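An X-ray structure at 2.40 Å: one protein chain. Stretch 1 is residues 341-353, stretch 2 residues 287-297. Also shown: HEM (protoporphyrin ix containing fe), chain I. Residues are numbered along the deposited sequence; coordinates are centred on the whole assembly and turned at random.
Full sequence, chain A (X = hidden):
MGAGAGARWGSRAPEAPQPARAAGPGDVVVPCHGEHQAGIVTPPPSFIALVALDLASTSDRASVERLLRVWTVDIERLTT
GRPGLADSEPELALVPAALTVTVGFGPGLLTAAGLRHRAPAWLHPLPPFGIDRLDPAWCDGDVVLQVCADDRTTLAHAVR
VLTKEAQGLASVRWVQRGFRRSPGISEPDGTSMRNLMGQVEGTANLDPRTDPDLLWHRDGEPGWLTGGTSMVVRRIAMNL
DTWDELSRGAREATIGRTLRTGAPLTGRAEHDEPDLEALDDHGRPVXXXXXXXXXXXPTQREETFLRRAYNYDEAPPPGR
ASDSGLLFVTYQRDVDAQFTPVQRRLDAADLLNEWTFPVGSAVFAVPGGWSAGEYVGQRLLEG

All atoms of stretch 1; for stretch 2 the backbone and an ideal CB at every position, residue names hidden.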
ATOM      1  N   PRO A 341       3.555 -19.013 -25.464  1.00 20.20           N
ATOM      2  CA  PRO A 341       4.237 -20.305 -25.514  1.00 20.75           C
ATOM      3  C   PRO A 341       4.906 -20.682 -24.183  1.00 20.62           C
ATOM      4  O   PRO A 341       4.957 -21.864 -23.866  1.00 20.30           O
ATOM      5  CB  PRO A 341       5.293 -20.124 -26.621  1.00 21.15           C
ATOM      6  CG  PRO A 341       4.727 -19.003 -27.475  1.00 20.94           C
ATOM      7  CD  PRO A 341       4.076 -18.073 -26.470  1.00 20.26           C
ATOM      8  N   VAL A 342       5.395 -19.686 -23.431  1.00 20.48           N
ATOM      9  CA  VAL A 342       6.016 -19.924 -22.089  1.00 20.71           C
ATOM     10  C   VAL A 342       4.896 -20.261 -21.100  1.00 20.79           C
ATOM     11  O   VAL A 342       4.989 -21.315 -20.435  1.00 21.51           O
ATOM     12  CB  VAL A 342       6.872 -18.741 -21.612  1.00 20.26           C
ATOM     13  CG1 VAL A 342       7.353 -18.951 -20.187  1.00 20.01           C
ATOM     14  CG2 VAL A 342       8.047 -18.482 -22.542  1.00 20.60           C
ATOM     15  N   GLN A 343       3.854 -19.430 -21.042  1.00 20.65           N
ATOM     16  CA  GLN A 343       2.660 -19.678 -20.188  1.00 20.41           C
ATOM     17  C   GLN A 343       2.104 -21.076 -20.493  1.00 21.18           C
ATOM     18  O   GLN A 343       1.745 -21.775 -19.526  1.00 21.28           O
ATOM     19  CB  GLN A 343       1.598 -18.601 -20.393  1.00 19.67           C
ATOM     20  CG  GLN A 343       0.424 -18.706 -19.433  1.00 19.32           C
ATOM     21  CD  GLN A 343       0.869 -18.696 -17.985  1.00 19.08           C
ATOM     22  OE1 GLN A 343       1.150 -17.644 -17.393  1.00 18.66           O
ATOM     23  NE2 GLN A 343       0.969 -19.882 -17.400  1.00 18.76           N
ATOM     24  N   ARG A 344       2.063 -21.475 -21.762  1.00 21.90           N
ATOM     25  CA  ARG A 344       1.521 -22.790 -22.192  1.00 23.38           C
ATOM     26  C   ARG A 344       2.416 -23.921 -21.665  1.00 23.66           C
ATOM     27  O   ARG A 344       1.880 -24.965 -21.278  1.00 24.02           O
ATOM     28  CB  ARG A 344       1.381 -22.862 -23.727  1.00 24.67           C
ATOM     29  CG  ARG A 344       0.553 -24.058 -24.209  1.00 25.56           C
ATOM     30  CD  ARG A 344      -0.529 -23.899 -25.284  1.00 26.25           C
ATOM     31  NE  ARG A 344      -0.036 -23.034 -26.333  1.00 26.65           N
ATOM     32  CZ  ARG A 344      -0.749 -22.105 -26.955  1.00 27.76           C
ATOM     33  NH1 ARG A 344      -2.045 -21.945 -26.704  1.00 27.56           N
ATOM     34  NH2 ARG A 344      -0.180 -21.351 -27.898  1.00 27.76           N
ATOM     35  N   ARG A 345       3.728 -23.721 -21.651  1.00 23.97           N
ATOM     36  CA  ARG A 345       4.704 -24.731 -21.167  1.00 25.16           C
ATOM     37  C   ARG A 345       4.571 -24.884 -19.643  1.00 25.40           C
ATOM     38  O   ARG A 345       4.612 -26.041 -19.171  1.00 25.15           O
ATOM     39  CB  ARG A 345       6.129 -24.385 -21.614  1.00 25.84           C
ATOM     40  CG  ARG A 345       7.095 -25.564 -21.557  1.00 27.18           C
ATOM     41  CD  ARG A 345       8.320 -25.368 -22.438  1.00 28.51           C
ATOM     42  NE  ARG A 345       8.949 -24.096 -22.130  1.00 29.02           N
ATOM     43  CZ  ARG A 345       9.122 -23.054 -22.966  1.00 30.01           C
ATOM     44  NH1 ARG A 345       8.766 -23.077 -24.250  1.00 29.93           N
ATOM     45  NH2 ARG A 345       9.736 -21.974 -22.488  1.00 29.35           N
ATOM     46  N   LEU A 346       4.362 -23.783 -18.907  1.00 25.12           N
ATOM     47  CA  LEU A 346       4.150 -23.826 -17.434  1.00 25.38           C
ATOM     48  C   LEU A 346       2.809 -24.492 -17.118  1.00 25.58           C
ATOM     49  O   LEU A 346       2.748 -25.239 -16.136  1.00 25.71           O
ATOM     50  CB  LEU A 346       4.193 -22.413 -16.848  1.00 24.93           C
ATOM     51  CG  LEU A 346       5.517 -21.678 -17.037  1.00 25.48           C
ATOM     52  CD1 LEU A 346       5.569 -20.453 -16.146  1.00 25.29           C
ATOM     53  CD2 LEU A 346       6.706 -22.600 -16.762  1.00 26.16           C
ATOM     54  N   ASP A 347       1.770 -24.232 -17.912  1.00 25.38           N
ATOM     55  CA  ASP A 347       0.453 -24.887 -17.718  1.00 25.36           C
ATOM     56  C   ASP A 347       0.644 -26.405 -17.807  1.00 25.60           C
ATOM     57  O   ASP A 347       0.040 -27.097 -17.000  1.00 26.27           O
ATOM     58  CB  ASP A 347      -0.595 -24.419 -18.733  1.00 25.64           C
ATOM     59  CG  ASP A 347      -1.921 -25.140 -18.587  1.00 25.86           C
ATOM     60  OD1 ASP A 347      -2.531 -25.027 -17.517  1.00 24.87           O
ATOM     61  OD2 ASP A 347      -2.321 -25.818 -19.544  1.00 27.46           O
ATOM     62  N   ALA A 348       1.442 -26.884 -18.770  1.00 25.24           N
ATOM     63  CA  ALA A 348       1.642 -28.328 -19.052  1.00 25.34           C
ATOM     64  C   ALA A 348       2.362 -28.992 -17.868  1.00 25.22           C
ATOM     65  O   ALA A 348       1.953 -30.104 -17.487  1.00 25.94           O
ATOM     66  CB  ALA A 348       2.388 -28.525 -20.348  1.00 25.74           C
ATOM     67  N   ALA A 349       3.375 -28.341 -17.289  1.00 24.25           N
ATOM     68  CA  ALA A 349       4.107 -28.832 -16.100  1.00 24.07           C
ATOM     69  C   ALA A 349       4.951 -27.718 -15.474  1.00 23.27           C
ATOM     70  O   ALA A 349       5.764 -27.109 -16.178  1.00 23.09           O
ATOM     71  CB  ALA A 349       4.965 -30.023 -16.467  1.00 24.88           C
ATOM     72  N   ASP A 350       4.765 -27.498 -14.173  1.00 23.04           N
ATOM     73  CA  ASP A 350       5.580 -26.596 -13.318  1.00 22.51           C
ATOM     74  C   ASP A 350       5.259 -26.925 -11.855  1.00 22.30           C
ATOM     75  O   ASP A 350       4.081 -26.846 -11.491  1.00 22.42           O
ATOM     76  CB  ASP A 350       5.317 -25.123 -13.654  1.00 21.68           C
ATOM     77  CG  ASP A 350       6.200 -24.157 -12.887  1.00 21.43           C
ATOM     78  OD1 ASP A 350       7.024 -24.623 -12.074  1.00 21.54           O
ATOM     79  OD2 ASP A 350       6.045 -22.939 -13.085  1.00 21.42           O
ATOM     80  N   LEU A 351       6.263 -27.287 -11.051  1.00 22.43           N
ATOM     81  CA  LEU A 351       6.070 -27.633  -9.612  1.00 22.27           C
ATOM     82  C   LEU A 351       5.399 -26.459  -8.879  1.00 21.59           C
ATOM     83  O   LEU A 351       4.558 -26.700  -8.000  1.00 21.88           O
ATOM     84  CB  LEU A 351       7.429 -27.967  -8.996  1.00 22.61           C
ATOM     85  CG  LEU A 351       8.032 -29.313  -9.398  1.00 22.90           C
ATOM     86  CD1 LEU A 351       9.400 -29.469  -8.746  1.00 23.12           C
ATOM     87  CD2 LEU A 351       7.112 -30.479  -9.027  1.00 23.00           C
ATOM     88  N   LEU A 352       5.741 -25.229  -9.264  1.00 20.86           N
ATOM     89  CA  LEU A 352       5.258 -23.959  -8.662  1.00 20.11           C
ATOM     90  C   LEU A 352       3.727 -23.839  -8.769  1.00 19.95           C
ATOM     91  O   LEU A 352       3.131 -23.167  -7.903  1.00 18.62           O
ATOM     92  CB  LEU A 352       5.945 -22.796  -9.381  1.00 19.66           C
ATOM     93  CG  LEU A 352       5.659 -21.404  -8.819  1.00 19.14           C
ATOM     94  CD1 LEU A 352       6.123 -21.294  -7.378  1.00 19.42           C
ATOM     95  CD2 LEU A 352       6.319 -20.329  -9.645  1.00 18.90           C
ATOM     96  N   ASN A 353       3.115 -24.455  -9.786  1.00 20.46           N
ATOM     97  CA  ASN A 353       1.641 -24.414 -10.003  1.00 20.78           C
ATOM     98  C   ASN A 353       0.892 -24.970  -8.793  1.00 21.63           C
ATOM     99  O   ASN A 353      -0.315 -24.700  -8.711  1.00 21.72           O
ATOM    100  CB  ASN A 353       1.206 -25.212 -11.239  1.00 20.77           C
ATOM    101  CG  ASN A 353       1.537 -24.509 -12.530  1.00 20.65           C
ATOM    102  OD1 ASN A 353       1.687 -23.286 -12.565  1.00 20.14           O
ATOM    103  ND2 ASN A 353       1.665 -25.274 -13.597  1.00 21.10           N
ATOM    104  N   UNK A 287      18.630 -29.807 -10.966  1.00 29.87           N
ATOM    105  CA  UNK A 287      17.427 -28.952 -11.165  1.00 28.34           C
ATOM    106  C   UNK A 287      16.328 -29.855 -11.713  1.00 28.02           C
ATOM    107  O   UNK A 287      16.578 -30.535 -12.747  1.00 27.68           O
ATOM    108  CB  UNK A 287      17.701 -27.783 -12.113  1.00 28.34           C
ATOM    109  N   UNK A 288      15.187 -29.907 -11.018  1.00 27.03           N
ATOM    110  CA  UNK A 288      14.083 -30.854 -11.326  1.00 27.03           C
ATOM    111  C   UNK A 288      13.624 -30.641 -12.775  1.00 27.07           C
ATOM    112  O   UNK A 288      13.719 -29.491 -13.277  1.00 25.97           O
ATOM    113  CB  UNK A 288      12.910 -30.664 -10.363  1.00 27.03           C
ATOM    114  N   UNK A 289      13.120 -31.698 -13.412  1.00 27.42           N
ATOM    115  CA  UNK A 289      12.577 -31.661 -14.801  1.00 27.65           C
ATOM    116  C   UNK A 289      11.394 -30.688 -14.862  1.00 27.09           C
ATOM    117  O   UNK A 289      11.129 -30.164 -15.951  1.00 27.38           O
ATOM    118  CB  UNK A 289      12.138 -33.054 -15.258  1.00 27.65           C
ATOM    119  N   UNK A 290      10.723 -30.440 -13.731  1.00 27.13           N
ATOM    120  CA  UNK A 290       9.492 -29.610 -13.635  1.00 26.32           C
ATOM    121  C   UNK A 290       9.741 -28.370 -12.768  1.00 25.22           C
ATOM    122  O   UNK A 290       8.771 -27.710 -12.388  1.00 25.34           O
ATOM    123  CB  UNK A 290       8.336 -30.425 -13.053  1.00 26.32           C
ATOM    124  N   UNK A 291      11.003 -28.058 -12.491  1.00 24.96           N
ATOM    125  CA  UNK A 291      11.445 -26.845 -11.759  1.00 24.19           C
ATOM    126  C   UNK A 291      11.069 -25.613 -12.589  1.00 23.56           C
ATOM    127  O   UNK A 291      11.205 -25.678 -13.827  1.00 24.27           O
ATOM    128  CB  UNK A 291      12.951 -26.874 -11.488  1.00 24.19           C
ATOM    129  N   UNK A 292      10.642 -24.540 -11.925  1.00 22.55           N
ATOM    130  CA  UNK A 292      10.089 -23.321 -12.565  1.00 21.83           C
ATOM    131  C   UNK A 292      11.052 -22.819 -13.646  1.00 21.95           C
ATOM    132  O   UNK A 292      10.590 -22.498 -14.742  1.00 21.90           O
ATOM    133  CB  UNK A 292       9.842 -22.224 -11.528  1.00 21.83           C
ATOM    134  N   UNK A 293      12.342 -22.716 -13.338  1.00 22.30           N
ATOM    135  CA  UNK A 293      13.297 -21.989 -14.225  1.00 22.57           C
ATOM    136  C   UNK A 293      13.695 -22.902 -15.389  1.00 23.07           C
ATOM    137  O   UNK A 293      14.202 -22.380 -16.397  1.00 23.71           O
ATOM    138  CB  UNK A 293      14.540 -21.542 -13.453  1.00 22.57           C
ATOM    139  N   UNK A 294      13.501 -24.210 -15.257  1.00 23.13           N
ATOM    140  CA  UNK A 294      13.714 -25.145 -16.388  1.00 23.80           C
ATOM    141  C   UNK A 294      12.544 -24.978 -17.362  1.00 23.55           C
ATOM    142  O   UNK A 294      12.797 -24.829 -18.553  1.00 24.32           O
ATOM    143  CB  UNK A 294      13.822 -26.594 -15.908  1.00 23.80           C
ATOM    144  N   UNK A 295      11.318 -24.989 -16.850  1.00 23.26           N
ATOM    145  CA  UNK A 295      10.080 -24.977 -17.670  1.00 23.30           C
ATOM    146  C   UNK A 295       9.854 -23.581 -18.272  1.00 23.07           C
ATOM    147  O   UNK A 295       9.208 -23.511 -19.328  1.00 22.93           O
ATOM    148  CB  UNK A 295       8.870 -25.387 -16.828  1.00 23.30           C
ATOM    149  N   UNK A 296      10.360 -22.526 -17.626  1.00 23.25           N
ATOM    150  CA  UNK A 296      10.117 -21.112 -17.998  1.00 23.46           C
ATOM    151  C   UNK A 296      11.210 -20.605 -18.943  1.00 24.50           C
ATOM    152  O   UNK A 296      10.962 -19.596 -19.644  1.00 24.29           O
ATOM    153  CB  UNK A 296      10.058 -20.229 -16.750  1.00 23.46           C
ATOM    154  N   UNK A 297      12.355 -21.286 -18.972  1.00 26.38           N
ATOM    155  CA  UNK A 297      13.520 -20.933 -19.823  1.00 28.23           C
ATOM    156  C   UNK A 297      13.059 -20.776 -21.277  1.00 28.55           C
ATOM    157  O   UNK A 297      12.164 -21.490 -21.717  1.00 28.42           O
ATOM    158  CB  UNK A 297      14.615 -21.997 -19.725  1.00 28.23           C
TER
HETATM  159  CHA HEM I 401      11.937 -16.983 -13.083  1.00 21.48           C
HETATM  160  CHB HEM I 401       8.930 -16.748  -9.332  1.00 20.86           C
HETATM  161  CHC HEM I 401       5.166 -16.852 -12.359  1.00 21.18           C
HETATM  162  CHD HEM I 401       8.174 -16.669 -16.122  1.00 21.01           C
HETATM  163  C1A HEM I 401      11.434 -16.941 -11.812  1.00 21.52           C
HETATM  164  C2A HEM I 401      12.222 -17.058 -10.630  1.00 22.09           C
HETATM  165  C3A HEM I 401      11.366 -17.006  -9.577  1.00 22.42           C
HETATM  166  C4A HEM I 401      10.068 -16.825 -10.102  1.00 21.66           C
HETATM  167  CMA HEM I 401      11.711 -17.101  -8.104  1.00 22.73           C
HETATM  168  CAA HEM I 401      13.723 -17.269 -10.548  1.00 22.01           C
HETATM  169  CBA HEM I 401      14.527 -15.969 -10.507  1.00 22.17           C
HETATM  170  CGA HEM I 401      14.491 -15.322 -11.853  1.00 22.43           C
HETATM  171  O1A HEM I 401      13.584 -14.468 -12.058  1.00 22.60           O
HETATM  172  O2A HEM I 401      15.336 -15.650 -12.734  1.00 22.60           O
HETATM  173  C1B HEM I 401       7.646 -16.764  -9.863  1.00 20.63           C
HETATM  174  C2B HEM I 401       6.493 -16.747  -9.033  1.00 21.56           C
HETATM  175  C3B HEM I 401       5.411 -16.782  -9.879  1.00 20.70           C
HETATM  176  C4B HEM I 401       5.976 -16.827 -11.234  1.00 20.59           C
HETATM  177  CMB HEM I 401       6.482 -16.682  -7.508  1.00 20.86           C
HETATM  178  CAB HEM I 401       3.963 -16.707  -9.599  1.00 20.57           C
HETATM  179  CBB HEM I 401       3.454 -16.357  -8.418  1.00 20.77           C
HETATM  180  C1C HEM I 401       5.639 -16.800 -13.649  1.00 20.77           C
HETATM  181  C2C HEM I 401       4.822 -16.800 -14.779  1.00 20.54           C
HETATM  182  C3C HEM I 401       5.641 -16.753 -15.883  1.00 20.97           C
HETATM  183  C4C HEM I 401       7.007 -16.718 -15.392  1.00 20.39           C
HETATM  184  CMC HEM I 401       3.321 -16.851 -14.857  1.00 20.55           C
HETATM  185  CAC HEM I 401       4.961 -16.736 -17.204  1.00 21.34           C
HETATM  186  CBC HEM I 401       5.547 -16.682 -18.369  1.00 21.86           C
HETATM  187  C1D HEM I 401       9.466 -16.746 -15.563  1.00 20.53           C
HETATM  188  C2D HEM I 401      10.684 -16.726 -16.393  1.00 21.30           C
HETATM  189  C3D HEM I 401      11.730 -16.834 -15.553  1.00 22.12           C
HETATM  190  C4D HEM I 401      11.132 -16.904 -14.209  1.00 21.52           C
HETATM  191  CMD HEM I 401      10.823 -16.649 -17.904  1.00 20.80           C
HETATM  192  CAD HEM I 401      13.213 -16.866 -15.939  1.00 22.82           C
HETATM  193  CBD HEM I 401      13.680 -18.315 -16.191  1.00 23.71           C
HETATM  194  CGD HEM I 401      15.129 -18.474 -16.637  1.00 24.49           C
HETATM  195  O1D HEM I 401      15.457 -18.268 -17.825  1.00 24.26           O
HETATM  196  O2D HEM I 401      16.028 -18.851 -15.832  1.00 25.66           O
HETATM  197  NA  HEM I 401      10.121 -16.798 -11.471  1.00 21.20           N
HETATM  198  NB  HEM I 401       7.297 -16.818 -11.149  1.00 20.73           N
HETATM  199  NC  HEM I 401       6.952 -16.760 -14.016  1.00 20.30           N
HETATM  200  ND  HEM I 401       9.797 -16.853 -14.269  1.00 21.05           N
HETATM  201 FE   HEM I 401       8.633 -16.892 -12.778  1.00 20.92          FE

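Position 287 has extended backbone angles and nothing of stretch 1 within 5.5 Å of its ideal CB. Many side chains would fit. It is Ile287, which makes no contact across the stretches.

Position 288 opens a type I beta turn that ends at 291. Its CB points toward stretch 1, 4.0 Å from Leu351 CD1. A small polar residue that can bind the turn's backbone suits this place, such as Asp, Asn or Ser. It is Asp288, and its OD1 accepts a hydrogen bond from the backbone N of position 290 at 3.0 Å.

Position 289 lies within the turn, with open space around its CB. Almost anything would do. It is Leu289, whose end leads away from stretch 1.

At position 290 the backbone does much of the work: its O accepts a hydrogen bond from Leu351 N at 2.9 Å. The ideal CB points toward stretch 1, 3.8 Å from Leu351 CG and 4.8 Å from Ala349 CB. A medium or long chain could cover these apolar groups. It is Glu290, whose OE2 comes 3.7 Å from Ala349 CB.

Position 291 precedes the helix, and its CB points away. Ser, Thr or Asp would be usual at an N-cap. It is Ala291, which offers no side-chain cap.

Position 292 is the most restricted. Its ideal CB lies 3.7 Å from Asp350 OD1 and 5.6 Å from HEM FE, so a side chain of the right length can meet both the carboxylate and the iron. A residue with both a donor and a metal ligand is called for, and histidine is the clear choice. His292 NE2 binds HEM FE at 2.1 Å, while ND1 donates to Asp350 OD2 at 2.7 Å. Leu352 CD2 packs over one ring face, 3.6 Å from the ring centroid.

Positions 293 and 294 have nothing of stretch 1 near their CB atoms. An apolar residue suits 293, where the heme is close; Ile293 CG2 lies 3.8 Å from HEM CAA. The backbone carbonyls of 287 and 288 offer acceptors, so a long donor chain such as Arg or Lys would suit 294. Arg294 turns back along its own stretch, NE donating to Asp288 O at 2.9 Å.

Position 295 has its CB 3.6 Å from Ala349 O. Arg345 O, near the end of the stretch 1 helix, already accepts from Ala349 N but can take a second donor. Lys or Arg could reach these acceptors. Arg295 uses both, NE to Ala349 O at 2.8 Å and NH2 to Arg345 O at 2.9 Å. Its guanidinium lies between Ala349 CB and Arg345 CG. Arg345 NE donates in return to Arg295 O at 2.9 Å.

Position 296 has its CB 4.1 Å from Leu346 CD2, so a small apolar residue fits. It is Ala296, whose CB packs 4.1 Å from Leu346 CD2; its O lies 3.7 Å from Val342 CG1.

At position 297 CB points away, leaving the choice wide. It is Arg297, with an extended chain.

Stretch 2, residues 287-297: IDLEAHIRRAR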
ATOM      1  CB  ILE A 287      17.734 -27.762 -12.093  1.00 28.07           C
ATOM      2  CG1 ILE A 287      18.794 -26.842 -11.469  1.00 28.10           C
ATOM      3  CG2 ILE A 287      16.456 -27.003 -12.428  1.00 27.13           C
ATOM      4  CD1 ILE A 287      19.533 -25.999 -12.451  1.00 28.02           C
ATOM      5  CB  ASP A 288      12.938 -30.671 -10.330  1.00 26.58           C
ATOM      6  CG  ASP A 288      11.996 -31.857 -10.255  1.00 26.98           C
ATOM      7  OD1 ASP A 288      11.104 -31.940 -11.114  1.00 26.62           O
ATOM      8  OD2 ASP A 288      12.185 -32.708  -9.353  1.00 27.61           O
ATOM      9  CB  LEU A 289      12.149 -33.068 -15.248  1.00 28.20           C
ATOM     10  CG  LEU A 289      13.261 -34.014 -15.699  1.00 29.14           C
ATOM     11  CD1 LEU A 289      12.682 -35.344 -16.179  1.00 29.75           C
ATOM     12  CD2 LEU A 289      14.122 -33.409 -16.804  1.00 29.47           C
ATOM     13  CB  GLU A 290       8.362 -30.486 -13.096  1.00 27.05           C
ATOM     14  CG  GLU A 290       7.891 -31.499 -14.128  1.00 28.01           C
ATOM     15  CD  GLU A 290       6.758 -32.399 -13.693  1.00 28.75           C
ATOM     16  OE1 GLU A 290       6.476 -32.451 -12.467  1.00 29.74           O
ATOM     17  OE2 GLU A 290       6.139 -32.997 -14.587  1.00 28.92           O
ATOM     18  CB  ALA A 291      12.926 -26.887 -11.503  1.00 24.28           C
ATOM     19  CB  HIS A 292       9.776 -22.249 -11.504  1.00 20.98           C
ATOM     20  CG  HIS A 292       9.118 -21.020 -12.044  1.00 20.29           C
ATOM     21  ND1 HIS A 292       7.889 -21.052 -12.669  1.00 19.88           N
ATOM     22  CD2 HIS A 292       9.509 -19.720 -12.041  1.00 20.09           C
ATOM     23  CE1 HIS A 292       7.555 -19.826 -13.041  1.00 19.77           C
ATOM     24  NE2 HIS A 292       8.535 -18.976 -12.661  1.00 19.43           N
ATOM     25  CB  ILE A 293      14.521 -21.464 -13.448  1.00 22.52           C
ATOM     26  CG1 ILE A 293      15.450 -22.589 -12.984  1.00 23.00           C
ATOM     27  CG2 ILE A 293      14.071 -20.571 -12.308  1.00 21.96           C
ATOM     28  CD1 ILE A 293      16.808 -22.108 -12.566  1.00 23.48           C
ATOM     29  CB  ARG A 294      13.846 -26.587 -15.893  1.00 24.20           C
ATOM     30  CG  ARG A 294      14.090 -27.594 -17.004  1.00 24.67           C
ATOM     31  CD  ARG A 294      14.050 -29.013 -16.484  1.00 25.17           C
ATOM     32  NE  ARG A 294      15.244 -29.340 -15.729  1.00 26.00           N
ATOM     33  CZ  ARG A 294      16.415 -29.691 -16.263  1.00 26.92           C
ATOM     34  NH1 ARG A 294      16.563 -29.743 -17.580  1.00 27.19           N
ATOM     35  NH2 ARG A 294      17.444 -29.980 -15.473  1.00 27.51           N
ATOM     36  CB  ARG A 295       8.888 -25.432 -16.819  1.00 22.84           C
ATOM     37  CG  ARG A 295       9.000 -26.860 -16.324  1.00 23.22           C
ATOM     38  CD  ARG A 295       8.954 -27.867 -17.450  1.00 23.84           C
ATOM     39  NE  ARG A 295       7.661 -27.847 -18.122  1.00 23.72           N
ATOM     40  CZ  ARG A 295       7.390 -28.464 -19.267  1.00 24.07           C
ATOM     41  NH1 ARG A 295       8.332 -29.151 -19.897  1.00 24.88           N
ATOM     42  NH2 ARG A 295       6.189 -28.361 -19.791  1.00 23.84           N
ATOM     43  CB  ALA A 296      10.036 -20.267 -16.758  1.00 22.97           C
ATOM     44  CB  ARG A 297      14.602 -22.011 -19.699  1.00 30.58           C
ATOM     45  CG  ARG A 297      15.932 -21.595 -20.299  1.00 33.00           C
ATOM     46  CD  ARG A 297      16.981 -22.677 -20.305  1.00 35.41           C
ATOM     47  NE  ARG A 297      18.199 -22.123 -20.878  1.00 37.63           N
ATOM     48  CZ  ARG A 297      19.249 -21.666 -20.177  1.00 39.43           C
ATOM     49  NH1 ARG A 297      19.233 -21.678 -18.847  1.00 39.94           N
ATOM     50  NH2 ARG A 297      20.307 -21.184 -20.812  1.00 39.54           N
TER
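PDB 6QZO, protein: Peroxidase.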